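Local coordinates for tellurite resistance protein of COG3793 (Nostoc punctiforme, PDB 2OU3) that is of uncertain function but belongs to the TerB family linked to tellurite resistance, and binds zinc and an indole aldehyde, at residues 30-35 with 91-96; 78-83 with 123-128. All coordinates share one frame; numbering follows the deposited sequence. Where two conformers were deposited one is given.

Interaction 1: 30-35 with 91-96; sequences SIYMKS and SMAQRD. With I3A (1H-indole-3-carbaldehyde), chain E.
Tyr-32 and Asp-96 meet through a short hydrogen bond, 2.5 Å from the phenol OH of Tyr-32 to OD1 of Asp-96, in which the hydroxyl is the donor. It reaches OD1 from well above the carboxylate plane, and ring and carboxylate are turned 57° against each other. The other carboxylate oxygen serves the ligand: the indole N-H of I3A points almost straight at OD2 of Asp-96, with 2.8 Å between N and OD2. One aspartate thus holds tyrosine and ligand together, a task suited to a group with two acceptor oxygens.

The indole also lies over one face of the Tyr-32 ring, its C2 3.5 Å above the plane and over the ring centre. With CG anti to the backbone N (chi1 173°), the tyrosine reaches from helix 26-41 toward 91-96, and chi2 near 84° turns that face to the ligand. Ala-93, at the N-cap position of helix 94-106, keeps to the edge of the Tyr-32 ring. Its methyl CB touches the benzo part of the indole, 3.6 Å from C7; a side chain this small fits where ligand and tyrosine both come close.

Farther out, Ser-100 OG is hydrogen-bonded to the hydroxyl of Tyr-32, giving that buried oxygen a second partner. Tyr-155 of the second subunit makes a hydrogen bond to OD2 of Asp-96 and packs on Ala-93, while Ser-29 OG is hydrogen-bonded to the ligand. Three hydrogen bonds on the carboxylate, two at OD2 and one at OD1, would probably stabilise its charged form. Together these residues form part of a buried aromatic pocket between helices, next to the dimer interface, where a flat heterocycle lies over the face of a tyrosine ring and is gripped at its N-H by a carboxylate.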
loop_
_atom_site.group_PDB
_atom_site.type_symbol
_atom_site.label_atom_id
_atom_site.label_comp_id
_atom_site.label_asym_id
_atom_site.label_seq_id
_atom_site.Cartn_x
_atom_site.Cartn_y
_atom_site.Cartn_z
ATOM N N SER A 30 -3.392 -15.604 -8.114
ATOM C CA SER A 30 -2.533 -16.784 -8.008
ATOM C C SER A 30 -1.507 -16.888 -9.147
ATOM O O SER A 30 -0.308 -17.004 -8.909
ATOM C CB SER A 30 -3.414 -18.055 -7.987
ATOM O OG SER A 30 -2.632 -19.236 -7.877
ATOM N N ILE A 31 -1.996 -16.813 -10.380
ATOM C CA ILE A 31 -1.149 -16.887 -11.570
ATOM C C ILE A 31 -0.134 -15.729 -11.589
ATOM O O ILE A 31 1.069 -15.939 -11.824
ATOM C CB ILE A 31 -2.004 -16.932 -12.867
ATOM C CG1 ILE A 31 -2.820 -18.227 -12.940
ATOM C CG2 ILE A 31 -1.124 -16.861 -14.108
ATOM C CD1 ILE A 31 -3.982 -18.166 -13.928
ATOM N N TYR A 32 -0.606 -14.522 -11.271
ATOM C CA TYR A 32 0.270 -13.358 -11.192
ATOM C C TYR A 32 1.405 -13.582 -10.193
ATOM O O TYR A 32 2.586 -13.374 -10.524
ATOM C CB TYR A 32 -0.528 -12.132 -10.791
ATOM C CG TYR A 32 0.301 -10.884 -10.500
ATOM C CD1 TYR A 32 0.716 -10.050 -11.524
ATOM C CD2 TYR A 32 0.655 -10.545 -9.196
ATOM C CE1 TYR A 32 1.470 -8.913 -11.264
ATOM C CE2 TYR A 32 1.400 -9.421 -8.929
ATOM C CZ TYR A 32 1.790 -8.592 -9.948
ATOM O OH TYR A 32 2.517 -7.461 -9.649
HETATM N N MSE A 33 1.070 -14.038 -8.989
HETATM C CA MSE A 33 2.075 -14.270 -7.943
HETATM C C MSE A 33 3.012 -15.400 -8.292
HETATM O O MSE A 33 4.194 -15.331 -7.995
HETATM C CB MSE A 33 1.442 -14.549 -6.583
HETATM C CG MSE A 33 0.952 -13.323 -5.892
HETATM SE SE MSE A 33 2.331 -11.965 -5.669
HETATM C CE MSE A 33 3.734 -13.052 -5.179
ATOM N N LYS A 34 2.492 -16.462 -8.926
ATOM C CA LYS A 34 3.357 -17.529 -9.417
ATOM C C LYS A 34 4.363 -16.987 -10.427
ATOM O O LYS A 34 5.513 -17.380 -10.437
ATOM C CB LYS A 34 2.549 -18.698 -10.024
ATOM C CG LYS A 34 1.862 -19.539 -8.927
ATOM C CD LYS A 34 0.851 -20.551 -9.427
ATOM C CE LYS A 34 0.340 -21.425 -8.264
ATOM N NZ LYS A 34 -0.613 -22.494 -8.691
ATOM N N SER A 35 3.920 -16.067 -11.277
ATOM C CA SER A 35 4.805 -15.450 -12.256
ATOM C C SER A 35 5.905 -14.652 -11.548
ATOM O O SER A 35 7.084 -14.694 -11.905
ATOM C CB SER A 35 3.996 -14.520 -13.149
ATOM O OG SER A 35 3.020 -15.260 -13.817
ATOM N N SER A 91 -1.138 -12.068 -18.868
ATOM C CA SER A 91 -0.390 -11.929 -20.089
ATOM C C SER A 91 -0.320 -10.467 -20.578
ATOM O O SER A 91 0.246 -10.221 -21.605
ATOM C CB SER A 91 -0.964 -12.866 -21.164
ATOM O OG SER A 91 -0.675 -14.236 -20.881
HETATM N N MSE A 92 -0.899 -9.517 -19.832
HETATM C CA MSE A 92 -0.738 -8.082 -20.066
HETATM C C MSE A 92 0.167 -7.423 -19.001
HETATM O O MSE A 92 0.432 -6.215 -19.058
HETATM C CB MSE A 92 -2.112 -7.390 -20.022
HETATM C CG MSE A 92 -3.067 -7.944 -21.003
HETATM SE SE MSE A 92 -4.876 -7.256 -20.832
HETATM C CE MSE A 92 -4.356 -5.738 -20.811
ATOM N N ALA A 93 0.629 -8.228 -18.050
ATOM C CA ALA A 93 1.141 -7.752 -16.777
ATOM C C ALA A 93 2.663 -7.830 -16.690
ATOM O O ALA A 93 3.229 -7.799 -15.604
ATOM C CB ALA A 93 0.508 -8.581 -15.643
ATOM N N GLN A 94 3.334 -7.898 -17.839
ATOM C CA GLN A 94 4.782 -8.166 -17.857
ATOM C C GLN A 94 5.593 -7.183 -17.016
ATOM O O GLN A 94 6.443 -7.600 -16.247
ATOM C CB GLN A 94 5.321 -8.207 -19.289
ATOM C CG GLN A 94 4.896 -9.461 -20.105
ATOM C CD GLN A 94 3.528 -9.342 -20.753
ATOM O OE1 GLN A 94 2.779 -8.381 -20.521
ATOM N NE2 GLN A 94 3.185 -10.338 -21.564
ATOM N N ARG A 95 5.344 -5.880 -17.167
ATOM C CA ARG A 95 6.129 -4.880 -16.431
ATOM C C ARG A 95 5.790 -4.903 -14.941
ATOM O O ARG A 95 6.643 -4.725 -14.085
ATOM C CB ARG A 95 5.902 -3.488 -16.978
ATOM C CG ARG A 95 6.357 -3.323 -18.428
ATOM C CD ARG A 95 6.102 -1.901 -18.882
ATOM N NE ARG A 95 6.363 -1.736 -20.300
ATOM C CZ ARG A 95 6.439 -0.557 -20.907
ATOM N NH1 ARG A 95 6.266 0.578 -20.246
ATOM N NH2 ARG A 95 6.700 -0.520 -22.179
ATOM N N ASP A 96 4.518 -5.131 -14.667
ATOM C CA ASP A 96 3.974 -5.222 -13.331
ATOM C C ASP A 96 4.631 -6.417 -12.605
ATOM O O ASP A 96 5.111 -6.299 -11.488
ATOM C CB ASP A 96 2.461 -5.352 -13.523
ATOM C CG ASP A 96 1.653 -5.431 -12.228
ATOM O OD1 ASP A 96 2.215 -5.444 -11.103
ATOM O OD2 ASP A 96 0.395 -5.436 -12.401
HETATM O O I3A E . -3.923 -9.932 -8.545
HETATM C "C3'" I3A E . -3.087 -9.036 -8.452
HETATM C C3 I3A E . -2.539 -8.478 -9.713
HETATM C C2 I3A E . -1.653 -7.436 -9.766
HETATM N N I3A E . -1.393 -7.181 -11.094
HETATM C C8 I3A E . -2.077 -8.019 -11.900
HETATM C C9 I3A E . -2.879 -8.924 -11.067
HETATM C C4 I3A E . -3.726 -9.882 -11.645
HETATM C C5 I3A E . -3.757 -9.986 -13.015
HETATM C C6 I3A E . -3.004 -9.129 -13.834
HETATM C C7 I3A E . -2.185 -8.162 -13.270
#

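Interaction 2: 78-83 with 123-128; sequences EALEEV and ATILGI
Apolar packing joins Leu-80, at the start of helix 80-84, to Ile-125 and Leu-126 in the last turn of helix 113-126. The closest approach of the two leucines brings CD2 of Leu-80 to 3.9 Å from CG of Leu-126, and the same methyl lies near CD2 of Leu-126, so that it rests against the fork of its partner. The two side chains cross at about a right angle and meet through their branched ends. CG of Leu-80 stands anti to the backbone N (chi1 178°), which sends the fork across the gap between the helices. CD2 of Leu-80 also approaches CG2 of Ile-125 at 4.3 Å, a looser contact. Branched aliphatic side chains suit such a place, since their methyl groups can interlock at short range without needing polar partners. Leu-80 also packs on Ser-35 and Thr-38 of helix 26-41, and Leu-126 on Gln-94 of helix 94-106, which ties this pairing into the all-helical fold.

A mixed contact lies at the exposed margin. OE1 of Glu-81 comes to 3.4 Å from CG2 of Ile-125, a carboxylate oxygen against a methyl group. The glutamate has CG between its backbone N and carbonyl carbon (chi1 65°) and bends at chi2, which brings its end closer to the isoleucine. Glutamate can stand here because the position is exposed.

Backbone bonding shapes each segment separately. Ala-79, the N-cap of its helix, accepts the amide of Val-83 through its carbonyl O. Helix 113-126 closes in a Schellman motif: Ile-128 N bonds Ala-123 O at 2.8 Å and Gly-127 N bonds Thr-124 O, while Gly-127 takes the positive phi (78°) that a residue without a side chain adopts easily.

No hydrogen bond or salt bridge spans the segments. Cohesion therefore comes from van der Waals contact and partial burial of hydrocarbon, chiefly at Leu-80.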
loop_
_atom_site.group_PDB
_atom_site.type_symbol
_atom_site.label_atom_id
_atom_site.label_comp_id
_atom_site.label_asym_id
_atom_site.label_seq_id
_atom_site.Cartn_x
_atom_site.Cartn_y
_atom_site.Cartn_z
ATOM N N GLU A 78 8.548 -23.646 -12.897
ATOM C CA GLU A 78 7.895 -23.731 -14.213
ATOM C C GLU A 78 8.454 -22.675 -15.168
ATOM O O GLU A 78 9.142 -21.762 -14.735
ATOM C CB GLU A 78 6.396 -23.524 -14.074
ATOM C CG GLU A 78 5.763 -24.419 -13.013
ATOM C CD GLU A 78 4.257 -24.314 -13.035
ATOM O OE1 GLU A 78 3.707 -23.323 -12.492
ATOM O OE2 GLU A 78 3.641 -25.205 -13.651
ATOM N N ALA A 79 8.167 -22.806 -16.466
ATOM C CA ALA A 79 8.633 -21.819 -17.432
ATOM C C ALA A 79 7.752 -20.568 -17.324
ATOM O O ALA A 79 6.526 -20.654 -17.353
ATOM C CB ALA A 79 8.628 -22.394 -18.849
ATOM N N LEU A 80 8.376 -19.413 -17.147
ATOM C CA LEU A 80 7.649 -18.167 -16.891
ATOM C C LEU A 80 6.647 -17.860 -18.009
ATOM O O LEU A 80 5.509 -17.465 -17.757
ATOM C CB LEU A 80 8.632 -17.024 -16.736
ATOM C CG LEU A 80 8.084 -15.613 -16.519
ATOM C CD1 LEU A 80 7.170 -15.470 -15.320
ATOM C CD2 LEU A 80 9.290 -14.662 -16.418
ATOM N N GLU A 81 7.056 -18.075 -19.251
ATOM C CA GLU A 81 6.134 -17.827 -20.377
ATOM C C GLU A 81 4.909 -18.724 -20.364
ATOM O O GLU A 81 3.843 -18.351 -20.847
ATOM C CB GLU A 81 6.862 -17.982 -21.719
ATOM C CG GLU A 81 7.371 -19.404 -22.039
ATOM C CD GLU A 81 8.787 -19.700 -21.511
ATOM O OE1 GLU A 81 9.295 -18.970 -20.625
ATOM O OE2 GLU A 81 9.376 -20.695 -21.991
ATOM N N GLU A 82 5.067 -19.943 -19.860
ATOM C CA GLU A 82 3.932 -20.862 -19.741
ATOM C C GLU A 82 2.993 -20.446 -18.608
ATOM O O GLU A 82 1.775 -20.558 -18.727
ATOM C CB GLU A 82 4.401 -22.290 -19.517
ATOM C CG GLU A 82 5.264 -22.832 -20.676
ATOM C CD GLU A 82 5.576 -24.328 -20.540
ATOM O OE1 GLU A 82 5.062 -24.978 -19.595
ATOM O OE2 GLU A 82 6.365 -24.842 -21.364
ATOM N N VAL A 83 3.555 -19.964 -17.519
ATOM C CA VAL A 83 2.742 -19.523 -16.411
ATOM C C VAL A 83 1.832 -18.355 -16.829
ATOM O O VAL A 83 0.613 -18.386 -16.594
ATOM C CB VAL A 83 3.618 -19.197 -15.189
ATOM C CG1 VAL A 83 2.742 -18.682 -14.028
ATOM C CG2 VAL A 83 4.363 -20.448 -14.750
ATOM N N ALA A 123 13.220 -10.423 -17.919
ATOM C CA ALA A 123 12.689 -9.369 -18.797
ATOM C C ALA A 123 12.827 -9.723 -20.255
ATOM O O ALA A 123 11.946 -9.400 -21.050
ATOM C CB ALA A 123 13.347 -8.030 -18.505
ATOM N N THR A 124 13.923 -10.391 -20.629
ATOM C CA THR A 124 14.066 -10.877 -21.993
ATOM C C THR A 124 12.961 -11.896 -22.335
ATOM O O THR A 124 12.312 -11.804 -23.398
ATOM C CB THR A 124 15.450 -11.479 -22.183
ATOM O OG1 THR A 124 16.417 -10.608 -21.574
ATOM C CG2 THR A 124 15.728 -11.649 -23.649
ATOM N N ILE A 125 12.750 -12.845 -21.438
ATOM C CA ILE A 125 11.676 -13.838 -21.581
ATOM C C ILE A 125 10.325 -13.155 -21.685
ATOM O O ILE A 125 9.517 -13.501 -22.539
ATOM C CB ILE A 125 11.686 -14.840 -20.418
ATOM C CG1 ILE A 125 12.949 -15.715 -20.505
ATOM C CG2 ILE A 125 10.421 -15.726 -20.459
ATOM C CD1 ILE A 125 13.268 -16.512 -19.235
ATOM N N LEU A 126 10.114 -12.144 -20.849
ATOM C CA LEU A 126 8.888 -11.341 -20.879
ATOM C C LEU A 126 8.780 -10.361 -22.041
ATOM O O LEU A 126 7.717 -9.777 -22.251
ATOM C CB LEU A 126 8.728 -10.594 -19.554
ATOM C CG LEU A 126 8.415 -11.436 -18.332
ATOM C CD1 LEU A 126 8.353 -10.517 -17.158
ATOM C CD2 LEU A 126 7.098 -12.214 -18.488
ATOM N N GLY A 127 9.854 -10.164 -22.803
ATOM C CA GLY A 127 9.830 -9.234 -23.925
ATOM C C GLY A 127 9.939 -7.754 -23.564
ATOM O O GLY A 127 9.584 -6.876 -24.369
ATOM N N ILE A 128 10.475 -7.469 -22.386
ATOM C CA ILE A 128 10.615 -6.087 -21.894
ATOM C C ILE A 128 11.995 -5.568 -22.316
ATOM O O ILE A 128 13.004 -6.236 -22.075
ATOM C CB ILE A 128 10.498 -6.034 -20.331
ATOM C CG1 ILE A 128 9.187 -6.669 -19.847
ATOM C CG2 ILE A 128 10.621 -4.605 -19.805
ATOM C CD1 ILE A 128 9.085 -6.816 -18.313
#

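The two interactions touch, their centres about 10 Å apart on the same side of the chain's centre, and all four segments belong to the TerB region of the chain. In chain order the segments run 30-35, 78-83, 91-96, 123-128, so the contacts interleave: each joins parts separated by a segment of the other. Helices 80-84, 94-106 and 113-126 are consecutive. Leu-80 packs on Ser-35 of helix 26-41, and Ile-128 rests on Gln-94, so both segments of interaction 2 lean against those of interaction 1. One continuous all-helical packing thus runs from the indole pocket beside the second subunit out to a partly exposed edge of the chain.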